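PDB 5D1V: globin from Chloroflexus aurantiacus, which binds heme and, as a group II truncated hemoglobin, probably binds oxygen reversibly and may serve as an oxygen carrier. Local coordinates for residues L52-Y55 with T61-E64; E90-A95 with N111-A116. All coordinates share one frame; numbering follows the deposited sequence.

Interaction 1: L52-Y55 with T61-E64. With HEM (protoporphyrin IX containing Fe), chain C.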
# COMPACT_ATOMS: atom_id res chain seq x y z
N LEU A 52 20.21 7.86 2.94
CA LEU A 52 19.19 7.57 3.94
C LEU A 52 19.78 7.68 5.34
O LEU A 52 19.17 8.26 6.25
CB LEU A 52 18.60 6.19 3.71
CG LEU A 52 17.82 6.06 2.40
CD1 LEU A 52 17.46 4.59 2.13
CD2 LEU A 52 16.58 6.94 2.38
N MET A 53 20.97 7.13 5.51
CA MET A 53 21.64 7.19 6.81
C MET A 53 21.79 8.63 7.28
O MET A 53 21.52 8.96 8.44
CB MET A 53 23.03 6.52 6.73
CG MET A 53 22.95 5.01 6.57
SD MET A 53 24.54 4.27 6.16
CE MET A 53 25.53 4.85 7.52
N GLN A 54 22.23 9.49 6.38
CA GLN A 54 22.43 10.90 6.70
C GLN A 54 21.14 11.63 6.96
O GLN A 54 21.03 12.38 7.92
CB GLN A 54 23.17 11.57 5.55
CG GLN A 54 23.43 13.06 5.77
CD GLN A 54 24.24 13.65 4.64
OE1 GLN A 54 25.43 13.39 4.51
NE2 GLN A 54 23.57 14.41 3.78
N TYR A 55 20.15 11.42 6.10
CA TYR A 55 18.89 12.14 6.21
C TYR A 55 18.23 11.90 7.56
O TYR A 55 17.74 12.84 8.21
CB TYR A 55 17.93 11.77 5.08
CG TYR A 55 16.66 12.61 5.13
CD1 TYR A 55 16.63 13.88 4.55
CD2 TYR A 55 15.53 12.17 5.82
CE1 TYR A 55 15.49 14.66 4.63
CE2 TYR A 55 14.39 12.97 5.91
CZ TYR A 55 14.38 14.21 5.31
OH TYR A 55 13.27 15.02 5.38
N THR A 61 28.48 10.91 5.81
CA THR A 61 29.33 10.34 4.77
C THR A 61 28.81 10.68 3.36
O THR A 61 29.58 10.96 2.43
CB THR A 61 29.45 8.82 4.96
OG1 THR A 61 29.78 8.55 6.32
CG2 THR A 61 30.52 8.24 4.08
N TYR A 62 27.49 10.68 3.20
CA TYR A 62 26.91 11.00 1.92
C TYR A 62 27.44 12.35 1.41
O TYR A 62 27.92 12.46 0.27
CB TYR A 62 25.37 11.04 1.98
CG TYR A 62 24.81 11.40 0.63
CD1 TYR A 62 24.61 10.44 -0.36
CD2 TYR A 62 24.51 12.71 0.32
CE1 TYR A 62 24.13 10.78 -1.59
CE2 TYR A 62 24.01 13.07 -0.90
CZ TYR A 62 23.84 12.11 -1.86
OH TYR A 62 23.36 12.50 -3.09
N SER A 63 27.30 13.38 2.24
CA SER A 63 27.73 14.73 1.88
C SER A 63 29.23 14.80 1.56
O SER A 63 29.65 15.56 0.69
CB SER A 63 27.41 15.72 3.01
OG SER A 63 28.31 15.58 4.10
N GLU A 64 30.03 14.02 2.27
CA GLU A 64 31.46 13.99 2.04
C GLU A 64 31.77 13.43 0.66
O GLU A 64 32.76 13.83 0.03
CB GLU A 64 32.16 13.17 3.13
CG GLU A 64 32.18 13.88 4.47
CD GLU A 64 32.42 12.95 5.64
OE1 GLU A 64 32.77 11.77 5.41
OE2 GLU A 64 32.22 13.40 6.80
CHA HEM C . 19.40 7.64 -7.38
CHB HEM C . 16.84 8.65 -3.38
CHC HEM C . 12.72 8.30 -5.97
CHD HEM C . 15.30 6.20 -9.50
C1A HEM C . 19.07 7.99 -6.10
C2A HEM C . 20.01 8.41 -5.06
C3A HEM C . 19.30 8.69 -3.96
C4A HEM C . 17.88 8.47 -4.27
CMA HEM C . 19.76 9.17 -2.55
CAA HEM C . 21.53 8.50 -5.26
CBA HEM C . 21.86 9.99 -5.45
CGA HEM C . 23.32 10.12 -5.83
O1A HEM C . 23.70 9.71 -6.96
O2A HEM C . 24.12 10.65 -5.03
C1B HEM C . 15.50 8.66 -3.73
C2B HEM C . 14.39 9.01 -2.88
C3B HEM C . 13.26 8.92 -3.62
C4B HEM C . 13.62 8.49 -4.93
CMB HEM C . 14.52 9.42 -1.39
CAB HEM C . 11.78 9.17 -3.26
CBB HEM C . 11.43 9.22 -1.98
C1C HEM C . 13.04 7.67 -7.15
C2C HEM C . 12.10 7.26 -8.18
C3C HEM C . 12.86 6.68 -9.15
C4C HEM C . 14.25 6.69 -8.76
CMC HEM C . 10.57 7.50 -8.13
CAC HEM C . 12.38 6.03 -10.45
CBC HEM C . 11.16 5.51 -10.39
C1D HEM C . 16.64 6.46 -9.27
C2D HEM C . 17.75 6.15 -10.17
C3D HEM C . 18.88 6.57 -9.58
C4D HEM C . 18.52 7.14 -8.29
CMD HEM C . 17.61 5.50 -11.55
CAD HEM C . 20.32 6.48 -10.12
CBD HEM C . 20.95 5.23 -9.54
CGD HEM C . 22.38 5.07 -9.97
O1D HEM C . 22.90 3.94 -9.82
O2D HEM C . 22.97 6.06 -10.49
NA HEM C . 17.79 8.06 -5.58
NB HEM C . 14.99 8.35 -4.98
NC HEM C . 14.32 7.34 -7.55
ND HEM C . 17.16 7.05 -8.16
FE HEM C . 16.05 7.66 -6.58
O HOH W 1 16.15 5.63 -5.83
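Gln54, near the end of helix 42-55, reaches across to the first turn of helix 61-66 and takes a backbone hydrogen bond there: Ser63 N donates to Gln54 OE1 over 2.9 Å. The N-H...O angle is 155°, and the donor lies 17° out of the carbonyl plane. An amide suits this place because its oxygen can accept an N-H of the opening turn, where no carbonyl within the helix lies four residues back. With CG turned anti to the backbone N and the chain extended beyond it, the amide reaches the backbone of the other helix. With an alanine in place of Gln54, Ser63 N would probably lose this acceptor and Tyr62 CB its packing against the amide. Helix 61-66 follows helix 42-55 in the chain of this 2-on-2 globin, after a short non-helical connection; Ser63 OG bonds back into it at Arg60 O.

Van der Waals contacts accompany the bond. OE1 of Gln54 lies 3.5 Å from Tyr62 CB and 3.4 Å from Ser63 CB, and the amide plane stands nearly perpendicular to the phenol ring, at 82°.

The heme supplies the other polar contact: Tyr62 OH donates to propionate oxygen O2A of HEM over 2.8 Å. Arg66 also hydrogen-bonds the heme.

Interaction 2: E90-A95 with N111-A116. With HEM (protoporphyrin IX containing Fe), chain C.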
# COMPACT_ATOMS: atom_id res chain seq x y z
N GLU A 90 6.14 1.34 -3.64
CA GLU A 90 5.79 -0.04 -3.31
C GLU A 90 6.99 -0.76 -2.70
O GLU A 90 6.89 -1.42 -1.64
CB GLU A 90 5.31 -0.80 -4.55
CG GLU A 90 5.05 -2.27 -4.30
CD GLU A 90 4.65 -3.06 -5.53
OE1 GLU A 90 4.20 -2.45 -6.53
OE2 GLU A 90 4.73 -4.31 -5.48
N HIS A 91 8.13 -0.66 -3.37
CA HIS A 91 9.28 -1.44 -2.95
C HIS A 91 9.93 -0.86 -1.71
O HIS A 91 10.41 -1.62 -0.88
CB HIS A 91 10.27 -1.55 -4.10
CG HIS A 91 9.69 -2.26 -5.28
ND1 HIS A 91 8.94 -3.41 -5.16
CD2 HIS A 91 9.76 -1.99 -6.61
CE1 HIS A 91 8.56 -3.80 -6.36
NE2 HIS A 91 9.04 -2.96 -7.25
N MET A 92 9.93 0.46 -1.56
CA MET A 92 10.56 1.02 -0.37
C MET A 92 9.68 0.78 0.83
O MET A 92 10.16 0.48 1.94
CB MET A 92 10.85 2.52 -0.49
CG MET A 92 11.63 3.06 0.75
SD MET A 92 13.27 2.30 0.96
CE MET A 92 14.19 3.07 -0.34
N LEU A 93 8.37 0.90 0.67
CA LEU A 93 7.54 0.58 1.82
C LEU A 93 7.67 -0.89 2.22
O LEU A 93 7.71 -1.21 3.41
CB LEU A 93 6.09 0.95 1.52
CG LEU A 93 5.93 2.45 1.30
CD1 LEU A 93 4.45 2.79 1.13
CD2 LEU A 93 6.55 3.29 2.40
N ALA A 94 7.75 -1.79 1.25
CA ALA A 94 7.94 -3.20 1.56
C ALA A 94 9.26 -3.41 2.28
O ALA A 94 9.35 -4.19 3.23
CB ALA A 94 7.87 -4.05 0.30
N ALA A 95 10.30 -2.70 1.84
CA ALA A 95 11.62 -2.87 2.44
C ALA A 95 11.60 -2.46 3.93
O ALA A 95 12.20 -3.14 4.76
CB ALA A 95 12.65 -2.08 1.66
N ASN A 111 6.31 8.59 5.93
CA ASN A 111 5.77 9.92 5.64
C ASN A 111 6.75 10.66 4.73
O ASN A 111 6.36 11.30 3.75
CB ASN A 111 5.55 10.73 6.92
CG ASN A 111 4.54 10.10 7.89
OD1 ASN A 111 3.69 9.29 7.50
ND2 ASN A 111 4.59 10.52 9.14
N TYR A 112 8.04 10.58 5.05
CA TYR A 112 9.04 11.26 4.26
C TYR A 112 9.05 10.70 2.81
O TYR A 112 9.04 11.46 1.84
CB TYR A 112 10.42 11.12 4.89
CG TYR A 112 11.50 11.48 3.90
CD1 TYR A 112 11.71 12.80 3.54
CD2 TYR A 112 12.25 10.50 3.29
CE1 TYR A 112 12.66 13.14 2.60
CE2 TYR A 112 13.21 10.82 2.35
CZ TYR A 112 13.42 12.14 2.01
OH TYR A 112 14.37 12.43 1.05
N PHE A 113 9.04 9.37 2.68
CA PHE A 113 9.11 8.73 1.37
C PHE A 113 7.91 9.09 0.49
O PHE A 113 8.05 9.28 -0.73
CB PHE A 113 9.22 7.22 1.54
CG PHE A 113 10.55 6.74 2.04
CD1 PHE A 113 11.73 7.27 1.56
CD2 PHE A 113 10.62 5.75 3.00
CE1 PHE A 113 12.97 6.81 2.02
CE2 PHE A 113 11.85 5.28 3.47
CZ PHE A 113 13.01 5.82 2.98
N ARG A 114 6.73 9.16 1.08
CA ARG A 114 5.52 9.41 0.30
C ARG A 114 5.61 10.81 -0.28
O ARG A 114 5.26 11.05 -1.43
CB ARG A 114 4.25 9.25 1.15
CG ARG A 114 3.92 7.80 1.46
CD ARG A 114 2.62 7.63 2.24
NE ARG A 114 2.30 6.25 2.58
CZ ARG A 114 1.68 5.38 1.76
NH1 ARG A 114 1.34 5.73 0.52
NH2 ARG A 114 1.43 4.16 2.20
N HIS A 115 6.11 11.74 0.51
CA HIS A 115 6.25 13.11 0.04
C HIS A 115 7.35 13.21 -1.02
O HIS A 115 7.14 13.78 -2.08
CB HIS A 115 6.57 14.02 1.22
CG HIS A 115 6.57 15.48 0.89
ND1 HIS A 115 7.66 16.14 0.37
CD2 HIS A 115 5.60 16.42 1.03
CE1 HIS A 115 7.37 17.42 0.20
NE2 HIS A 115 6.13 17.61 0.60
N ALA A 116 8.51 12.62 -0.73
CA ALA A 116 9.68 12.71 -1.60
C ALA A 116 9.42 12.05 -2.97
O ALA A 116 9.83 12.59 -4.02
CB ALA A 116 10.85 12.07 -0.93
CHA HEM C . 19.40 7.64 -7.38
CHB HEM C . 16.84 8.65 -3.38
CHC HEM C . 12.72 8.30 -5.97
CHD HEM C . 15.30 6.20 -9.50
C1A HEM C . 19.07 7.99 -6.10
C2A HEM C . 20.01 8.41 -5.06
C3A HEM C . 19.30 8.69 -3.96
C4A HEM C . 17.88 8.47 -4.27
CMA HEM C . 19.76 9.17 -2.55
CAA HEM C . 21.53 8.50 -5.26
CBA HEM C . 21.86 9.99 -5.45
CGA HEM C . 23.32 10.12 -5.83
O1A HEM C . 23.70 9.71 -6.96
O2A HEM C . 24.12 10.65 -5.03
C1B HEM C . 15.50 8.66 -3.73
C2B HEM C . 14.39 9.01 -2.88
C3B HEM C . 13.26 8.92 -3.62
C4B HEM C . 13.62 8.49 -4.93
CMB HEM C . 14.52 9.42 -1.39
CAB HEM C . 11.78 9.17 -3.26
CBB HEM C . 11.43 9.22 -1.98
C1C HEM C . 13.04 7.67 -7.15
C2C HEM C . 12.10 7.26 -8.18
C3C HEM C . 12.86 6.68 -9.15
C4C HEM C . 14.25 6.69 -8.76
CMC HEM C . 10.57 7.50 -8.13
CAC HEM C . 12.38 6.03 -10.45
CBC HEM C . 11.16 5.51 -10.39
C1D HEM C . 16.64 6.46 -9.27
C2D HEM C . 17.75 6.15 -10.17
C3D HEM C . 18.88 6.57 -9.58
C4D HEM C . 18.52 7.14 -8.29
CMD HEM C . 17.61 5.50 -11.55
CAD HEM C . 20.32 6.48 -10.12
CBD HEM C . 20.95 5.23 -9.54
CGD HEM C . 22.38 5.07 -9.97
O1D HEM C . 22.90 3.94 -9.82
O2D HEM C . 22.97 6.06 -10.49
NA HEM C . 17.79 8.06 -5.58
NB HEM C . 14.99 8.35 -4.98
NC HEM C . 14.32 7.34 -7.55
ND HEM C . 17.16 7.05 -8.16
FE HEM C . 16.05 7.66 -6.58
O HOH W 1 16.15 5.63 -5.83
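Met92 of helix 82-98 lays its CG over one face of the Phe113 ring on helix 105-119, the two side chains crossing at about a right angle. CG stands 3.7 Å from the ring centroid and 18° off the ring normal, a CH-pi contact. The bend at chi2 (62°) brings SD obliquely to the Phe113 ring, 4.5 Å from its centroid, a Met-aromatic contact. A flexible, polarisable methionine suits a place where one side chain must both follow a ring face and pack on Ile19 and Phe23 of helix 13-28. At its edge, near the plane, the same ring meets the heme vinyl carbon CBB, and Ala116, with only a methyl group, lets helix 105-119 come close to that vinyl.

One residue further along both helices, Leu93 and Arg114 also cross at about a right angle. Leu93 CD1 rests on a face of the guanidinium, 3.5 Å from Arg114 NH2. The contact thus grades from apolar packing beside the heme to a charged group whose flat face takes a methyl, while NE is held by a salt bridge to Glu110 of the same chain and NH2 bonds to Ala29 O of the second subunit.

In the fold
Interactions 1 and 2 have centres 18 Å apart, lie on opposite sides of the centre of the chain and follow one another in sequence, yet they touch. Leu52 CD2 comes within 3.6 Å of Phe113 CE1, and Tyr55 OH within 3.3 Å of Tyr112 CD1, so helix 42-55 packs against helix 105-119. The heme joins them as well: interaction 1 reaches a propionate, a charged group suited to a phenol donor, whereas interaction 2 meets one vinyl, mainly through Ala116 and Phe113, and a neighbouring methyl through Tyr112. Neither contact supplies an iron ligand. The iron carries a water at 2.2 Å (FE to O of water 1), and His75 is its axial residue, with its side chain about 10 Å from that of Met92.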